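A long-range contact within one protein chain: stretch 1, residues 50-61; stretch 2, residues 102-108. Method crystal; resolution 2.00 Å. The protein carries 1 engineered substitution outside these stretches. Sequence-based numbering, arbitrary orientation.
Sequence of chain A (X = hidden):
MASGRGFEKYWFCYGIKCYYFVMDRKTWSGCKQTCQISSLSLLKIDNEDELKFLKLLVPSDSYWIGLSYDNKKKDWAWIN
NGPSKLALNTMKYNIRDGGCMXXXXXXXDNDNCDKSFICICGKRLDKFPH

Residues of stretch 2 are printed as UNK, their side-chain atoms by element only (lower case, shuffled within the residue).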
ATOM      1  N   GLU A  50      -5.445 -13.458   0.285  1.00 27.16           N
ATOM      2  CA  GLU A  50      -4.295 -12.645  -0.158  1.00 26.46           C
ATOM      3  C   GLU A  50      -4.532 -11.975  -1.516  1.00 25.16           C
ATOM      4  O   GLU A  50      -4.422 -10.779  -1.653  1.00 25.18           O
ATOM      5  CB  GLU A  50      -3.008 -13.478  -0.108  1.00 27.43           C
ATOM      6  CG  GLU A  50      -1.804 -12.706  -0.575  1.00 26.42           C
ATOM      7  CD  GLU A  50      -0.580 -13.576  -0.646  1.00 28.00           C
ATOM      8  OE1 GLU A  50       0.509 -13.046  -0.871  1.00 23.05           O
ATOM      9  OE2 GLU A  50      -0.722 -14.786  -0.452  1.00 25.24           O
ATOM     10  N   LEU A  51      -4.949 -12.770  -2.489  1.00 26.79           N
ATOM     11  CA  LEU A  51      -5.517 -12.277  -3.715  1.00 26.40           C
ATOM     12  C   LEU A  51      -6.567 -11.155  -3.560  1.00 27.35           C
ATOM     13  O   LEU A  51      -6.487 -10.150  -4.294  1.00 24.34           O
ATOM     14  CB  LEU A  51      -6.098 -13.418  -4.561  1.00 26.09           C
ATOM     15  CG  LEU A  51      -6.481 -12.980  -5.990  1.00 26.30           C
ATOM     16  CD1 LEU A  51      -5.354 -12.413  -6.899  1.00 22.91           C
ATOM     17  CD2 LEU A  51      -7.231 -14.066  -6.612  1.00 22.51           C
ATOM     18  N   LYS A  52      -7.558 -11.337  -2.664  1.00 28.54           N
ATOM     19  CA  LYS A  52      -8.560 -10.262  -2.373  1.00 30.09           C
ATOM     20  C   LYS A  52      -7.922  -8.953  -1.994  1.00 30.98           C
ATOM     21  O   LYS A  52      -8.225  -7.891  -2.589  1.00 32.90           O
ATOM     22  CB  LYS A  52      -9.525 -10.711  -1.295  1.00 30.82           C
ATOM     23  CG  LYS A  52     -10.624 -11.618  -1.834  1.00 32.27           C
ATOM     24  CD  LYS A  52     -11.281 -12.409  -0.646  1.00 41.44           C
ATOM     25  CE  LYS A  52     -12.633 -13.052  -1.068  1.00 42.18           C
ATOM     26  NZ  LYS A  52     -12.406 -13.959  -2.243  1.00 42.01           N
ATOM     27  N   PHE A  53      -6.990  -9.008  -1.045  1.00 31.34           N
ATOM     28  CA  PHE A  53      -6.225  -7.850  -0.651  1.00 30.63           C
ATOM     29  C   PHE A  53      -5.394  -7.206  -1.784  1.00 31.53           C
ATOM     30  O   PHE A  53      -5.446  -5.978  -1.987  1.00 30.71           O
ATOM     31  CB  PHE A  53      -5.334  -8.159   0.552  1.00 32.07           C
ATOM     32  CG  PHE A  53      -4.118  -7.254   0.609  1.00 35.16           C
ATOM     33  CD1 PHE A  53      -4.258  -5.913   1.040  1.00 37.26           C
ATOM     34  CD2 PHE A  53      -2.848  -7.717   0.190  1.00 34.29           C
ATOM     35  CE1 PHE A  53      -3.162  -5.035   1.057  1.00 38.14           C
ATOM     36  CE2 PHE A  53      -1.750  -6.845   0.179  1.00 39.79           C
ATOM     37  CZ  PHE A  53      -1.895  -5.494   0.637  1.00 38.73           C
ATOM     38  N   LEU A  54      -4.635  -7.989  -2.548  1.00 30.31           N
ATOM     39  CA  LEU A  54      -3.811  -7.340  -3.565  1.00 29.47           C
ATOM     40  C   LEU A  54      -4.661  -6.615  -4.580  1.00 30.22           C
ATOM     41  O   LEU A  54      -4.296  -5.544  -5.007  1.00 30.40           O
ATOM     42  CB  LEU A  54      -2.829  -8.292  -4.246  1.00 28.76           C
ATOM     43  CG  LEU A  54      -1.589  -8.650  -3.429  1.00 24.88           C
ATOM     44  CD1 LEU A  54      -1.159 -10.091  -3.842  1.00 25.32           C
ATOM     45  CD2 LEU A  54      -0.523  -7.593  -3.675  1.00 28.05           C
ATOM     46  N   LYS A  55      -5.771  -7.213  -5.001  1.00 31.62           N
ATOM     47  CA  LYS A  55      -6.662  -6.585  -5.995  1.00 32.09           C
ATOM     48  C   LYS A  55      -7.256  -5.272  -5.436  1.00 33.68           C
ATOM     49  O   LYS A  55      -7.467  -4.305  -6.169  1.00 34.36           O
ATOM     50  CB  LYS A  55      -7.823  -7.509  -6.314  1.00 32.23           C
ATOM     51  CG  LYS A  55      -7.596  -8.654  -7.269  1.00 30.88           C
ATOM     52  CD  LYS A  55      -8.756  -9.599  -6.956  1.00 34.02           C
ATOM     53  CE  LYS A  55      -9.041 -10.686  -7.995  1.00 37.75           C
ATOM     54  NZ  LYS A  55      -9.867 -11.750  -7.231  1.00 37.67           N
ATOM     55  N   LEU A  56      -7.530  -5.274  -4.140  1.00 35.40           N
ATOM     56  CA  LEU A  56      -7.895  -4.079  -3.351  1.00 36.73           C
ATOM     57  C   LEU A  56      -6.795  -2.971  -3.309  1.00 37.81           C
ATOM     58  O   LEU A  56      -7.016  -1.804  -3.727  1.00 37.52           O
ATOM     59  CB  LEU A  56      -8.201  -4.593  -1.971  1.00 37.53           C
ATOM     60  CG  LEU A  56      -9.355  -4.192  -1.074  1.00 41.58           C
ATOM     61  CD1 LEU A  56      -8.810  -3.114  -0.111  1.00 44.42           C
ATOM     62  CD2 LEU A  56     -10.672  -3.807  -1.874  1.00 45.45           C
ATOM     63  N   LEU A  57      -5.587  -3.359  -2.899  1.00 39.19           N
ATOM     64  CA  LEU A  57      -4.481  -2.447  -2.665  1.00 40.43           C
ATOM     65  C   LEU A  57      -3.532  -2.056  -3.773  1.00 40.69           C
ATOM     66  O   LEU A  57      -2.932  -1.001  -3.653  1.00 41.61           O
ATOM     67  CB  LEU A  57      -3.633  -2.964  -1.518  1.00 41.85           C
ATOM     68  CG  LEU A  57      -3.670  -2.122  -0.243  1.00 47.03           C
ATOM     69  CD1 LEU A  57      -3.664  -0.554  -0.559  1.00 51.17           C
ATOM     70  CD2 LEU A  57      -4.876  -2.506   0.675  1.00 47.36           C
ATOM     71  N   VAL A  58      -3.309  -2.882  -4.808  1.00 40.70           N
ATOM     72  CA  VAL A  58      -2.328  -2.509  -5.870  1.00 38.82           C
ATOM     73  C   VAL A  58      -2.819  -1.301  -6.687  1.00 39.11           C
ATOM     74  O   VAL A  58      -4.009  -1.237  -6.953  1.00 39.04           O
ATOM     75  CB  VAL A  58      -2.018  -3.696  -6.825  1.00 38.98           C
ATOM     76  CG1 VAL A  58      -1.215  -4.724  -6.144  1.00 36.80           C
ATOM     77  CG2 VAL A  58      -3.300  -4.319  -7.479  1.00 38.13           C
ATOM     78  N   PRO A  59      -1.927  -0.331  -7.097  1.00 37.95           N
ATOM     79  CA  PRO A  59      -2.373   0.652  -8.078  1.00 37.91           C
ATOM     80  C   PRO A  59      -2.878  -0.012  -9.346  1.00 38.12           C
ATOM     81  O   PRO A  59      -2.406  -1.078  -9.665  1.00 40.15           O
ATOM     82  CB  PRO A  59      -1.089   1.444  -8.396  1.00 37.56           C
ATOM     83  CG  PRO A  59      -0.272   1.326  -7.227  1.00 37.64           C
ATOM     84  CD  PRO A  59      -0.546  -0.064  -6.666  1.00 38.14           C
ATOM     85  N   SER A  60      -3.838   0.589 -10.053  1.00 38.09           N
ATOM     86  CA  SER A  60      -4.474  -0.048 -11.227  1.00 37.24           C
ATOM     87  C   SER A  60      -3.466  -0.258 -12.337  1.00 36.78           C
ATOM     88  O   SER A  60      -2.975   0.719 -12.915  1.00 38.24           O
ATOM     89  CB  SER A  60      -5.640   0.814 -11.778  1.00 37.66           C
ATOM     90  OG  SER A  60      -6.048   0.355 -13.060  1.00 37.94           O
ATOM     91  N   ASP A  61      -3.143  -1.514 -12.633  1.00 34.73           N
ATOM     92  CA  ASP A  61      -2.219  -1.836 -13.700  1.00 32.82           C
ATOM     93  C   ASP A  61      -2.189  -3.320 -13.720  1.00 31.03           C
ATOM     94  O   ASP A  61      -2.998  -3.974 -13.007  1.00 30.56           O
ATOM     95  CB  ASP A  61      -0.799  -1.190 -13.540  1.00 34.35           C
ATOM     96  CG  ASP A  61      -0.139  -0.893 -14.871  1.00 35.61           C
ATOM     97  OD1 ASP A  61      -0.630  -1.466 -15.876  1.00 37.94           O
ATOM     98  OD2 ASP A  61       0.835  -0.080 -14.967  1.00 40.13           O
ATOM     99  N   UNK A 102      -0.378 -12.716 -14.951  1.00 20.38           N
ATOM    100  CA  UNK A 102      -0.417 -11.406 -14.370  1.00 23.02           C
ATOM    101  C   UNK A 102      -1.558 -11.318 -13.377  1.00 21.48           C
ATOM    102  O   UNK A 102      -2.567 -11.982 -13.550  1.00 19.82           O
ATOM    103  c   UNK A 102      -0.163 -10.182 -16.679  1.00 25.43           C
ATOM    104  c   UNK A 102      -0.836 -10.333 -15.373  1.00 22.53           C
ATOM    105  c   UNK A 102      -1.285  -9.703 -17.578  1.00 24.78           C
ATOM    106  c   UNK A 102       0.839  -9.035 -16.397  1.00 29.16           C
ATOM    107  N   UNK A 103      -1.326 -10.432 -12.422  1.00 21.58           N
ATOM    108  CA  UNK A 103      -2.284  -9.787 -11.536  1.00 23.45           C
ATOM    109  C   UNK A 103      -2.759  -8.435 -12.105  1.00 25.82           C
ATOM    110  O   UNK A 103      -1.931  -7.547 -12.426  1.00 25.63           O
ATOM    111  c   UNK A 103      -1.567  -9.482 -10.197  1.00 20.42           C
ATOM    112  c   UNK A 103      -1.582  -9.064  -7.671  1.00 23.88           C
ATOM    113  c   UNK A 103      -2.385  -8.933  -8.983  1.00 23.02           C
ATOM    114  c   UNK A 103      -3.781  -9.635  -8.894  1.00 24.74           C
ATOM    115  N   UNK A 104      -4.077  -8.270 -12.213  1.00 28.79           N
ATOM    116  CA  UNK A 104      -4.706  -6.920 -12.302  1.00 31.33           C
ATOM    117  C   UNK A 104      -5.685  -6.745 -11.143  1.00 33.10           C
ATOM    118  O   UNK A 104      -6.005  -7.728 -10.446  1.00 32.66           O
ATOM    119  c   UNK A 104      -5.388  -6.696 -13.667  1.00 30.44           C
ATOM    120  o   UNK A 104      -6.471  -7.553 -13.933  1.00 33.46           O
ATOM    121  N   UNK A 105      -6.157  -5.521 -10.913  1.00 34.37           N
ATOM    122  CA  UNK A 105      -7.276  -5.296  -9.980  1.00 35.31           C
ATOM    123  C   UNK A 105      -8.504  -6.163 -10.190  1.00 34.39           C
ATOM    124  O   UNK A 105      -9.294  -6.440  -9.255  1.00 34.53           O
ATOM    125  c   UNK A 105      -7.716  -3.830 -10.025  1.00 35.91           C
ATOM    126  c   UNK A 105      -6.561  -2.869  -9.759  1.00 38.35           C
ATOM    127  c   UNK A 105      -7.748  -1.703  -7.983  1.00 43.06           C
ATOM    128  c   UNK A 105      -7.117  -1.571  -9.319  1.00 41.43           C
ATOM    129  n   UNK A 105      -6.738  -1.818  -6.897  1.00 41.88           N
ATOM    130  N   UNK A 106      -8.693  -6.614 -11.414  1.00 34.57           N
ATOM    131  CA  UNK A 106      -9.914  -7.340 -11.675  1.00 33.56           C
ATOM    132  C   UNK A 106      -9.790  -8.895 -11.560  1.00 34.57           C
ATOM    133  O   UNK A 106     -10.745  -9.543 -11.104  1.00 32.98           O
ATOM    134  c   UNK A 106      -9.771  -5.975 -13.895  1.00 31.71           C
ATOM    135  c   UNK A 106     -10.699  -6.728 -12.913  1.00 33.99           C
ATOM    136  o   UNK A 106     -11.382  -7.734 -13.649  1.00 35.52           O
ATOM    137  N   UNK A 107      -8.632  -9.468 -11.935  1.00 33.30           N
ATOM    138  CA  UNK A 107      -8.486 -10.910 -12.074  1.00 33.51           C
ATOM    139  C   UNK A 107      -7.044 -11.289 -12.342  1.00 31.85           C
ATOM    140  O   UNK A 107      -6.226 -10.442 -12.637  1.00 32.79           O
ATOM    141  n   UNK A 107      -9.538  -9.776 -18.843  1.00 53.11           N
ATOM    142  n   UNK A 107      -9.419  -8.710 -16.827  1.00 52.14           N
ATOM    143  c   UNK A 107      -9.390 -11.479 -13.204  1.00 33.55           C
ATOM    144  n   UNK A 107     -10.210 -10.917 -16.944  1.00 48.18           N
ATOM    145  c   UNK A 107     -10.474 -11.094 -15.525  1.00 38.20           C
ATOM    146  c   UNK A 107      -9.199 -10.874 -14.617  1.00 36.89           C
ATOM    147  c   UNK A 107      -9.726  -9.800 -17.527  1.00 52.30           C
ATOM    148  N   UNK A 108      -6.768 -12.587 -12.208  1.00 30.57           N
ATOM    149  CA  UNK A 108      -5.606 -13.245 -12.748  1.00 27.69           C
ATOM    150  C   UNK A 108      -5.907 -13.461 -14.245  1.00 28.18           C
ATOM    151  O   UNK A 108      -7.017 -13.865 -14.606  1.00 28.25           O
ATOM    152  c   UNK A 108      -5.415 -14.562 -12.002  1.00 26.64           C
ATOM    153  c   UNK A 108      -4.141 -13.341 -10.032  1.00 17.17           C
ATOM    154  c   UNK A 108      -4.459 -15.903  -9.969  1.00 26.44           C
ATOM    155  c   UNK A 108      -4.357 -14.642 -10.877  1.00 27.14           C
TER

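Position 102 carries four side-chain carbons, forked at the second, and none reaches stretch 1. The fork beyond the first carbon identifies leucine. Leu102 is buried, so an apolar side chain suits it, although it takes no part in this contact.

Position 103 has the same four carbons and the same fork, but its CB points toward the helix. One terminal carbon lies 3.7 Å from CB of Leu54; the other approaches CD1 of Leu51. This is again leucine. In Leu103 the two methyls meet two helix residues: CD2 packs on Leu54 CB, and CD1 lies 3.8 Å from Leu51 CD1. A branched apolar group fits this buried site, which offers it carbon surfaces.

Position 104 shows one carbon followed by one oxygen. The CA-to-CB bond points away overall, though CB itself still touches stretch 1, 3.7 Å from O of Asp61; CA makes a CA-H...O contact of 3.5 Å with the same oxygen. The residue is serine. The hydroxyl of Ser104 serves its own stretch, accepting a weak hydrogen bond from the backbone N of position 106 (3.5 Å to OG).

Position 105 has four carbons in a row ending in nitrogen. That nitrogen lies 2.7 Å from O of Lys55, 3.2 Å from O of Leu56 and 2.8 Å from O of Val58. Such an unbranched chain can only be lysine, and its NZ donates a hydrogen bond to each of the three. These carbonyls lie at the end of the helix and just beyond it, where a multivalent donor is well suited. Lys105 also lays CD 3.7 Å from CB of Ser60.

Position 106 has one carbon bearing an oxygen and a carbon. This side chain touches nothing on stretch 1, though the backbone O lies 3.7 Å from CE of Lys55. It is threonine. Thr106 points its CB away, and the exposed setting tolerates its hydroxyl.

Position 107 has three carbons, a nitrogen, then a carbon carrying two nitrogens. The side chain touches nothing on stretch 1, but CA is 4.1 Å from Lys55 CE. The guanidinium marks arginine. Arg107 also points away and is exposed, as suits a charged group.

Position 108 has four carbons forked at the second, one of them 3.5 Å from CD1 of Leu51. It is leucine. The CA-to-CB bond of Leu108 runs sideways, but the side chain is long enough for its end to come nearer and set CD1 against that apolar partner.

The contact joins an apolar patch to a polar anchor, with Lys55 lying beside the backbone of stretch 2. Leu103 packs against Leu51 and Leu54, and Leu108 against Leu51, while Lys105 binds the carbonyls around the helix end. Lys55 CG is 3.7 Å from O of Ser104, so a lysine from each stretch contributes to the join.

Stretch 2 102-108: LLSKTRL
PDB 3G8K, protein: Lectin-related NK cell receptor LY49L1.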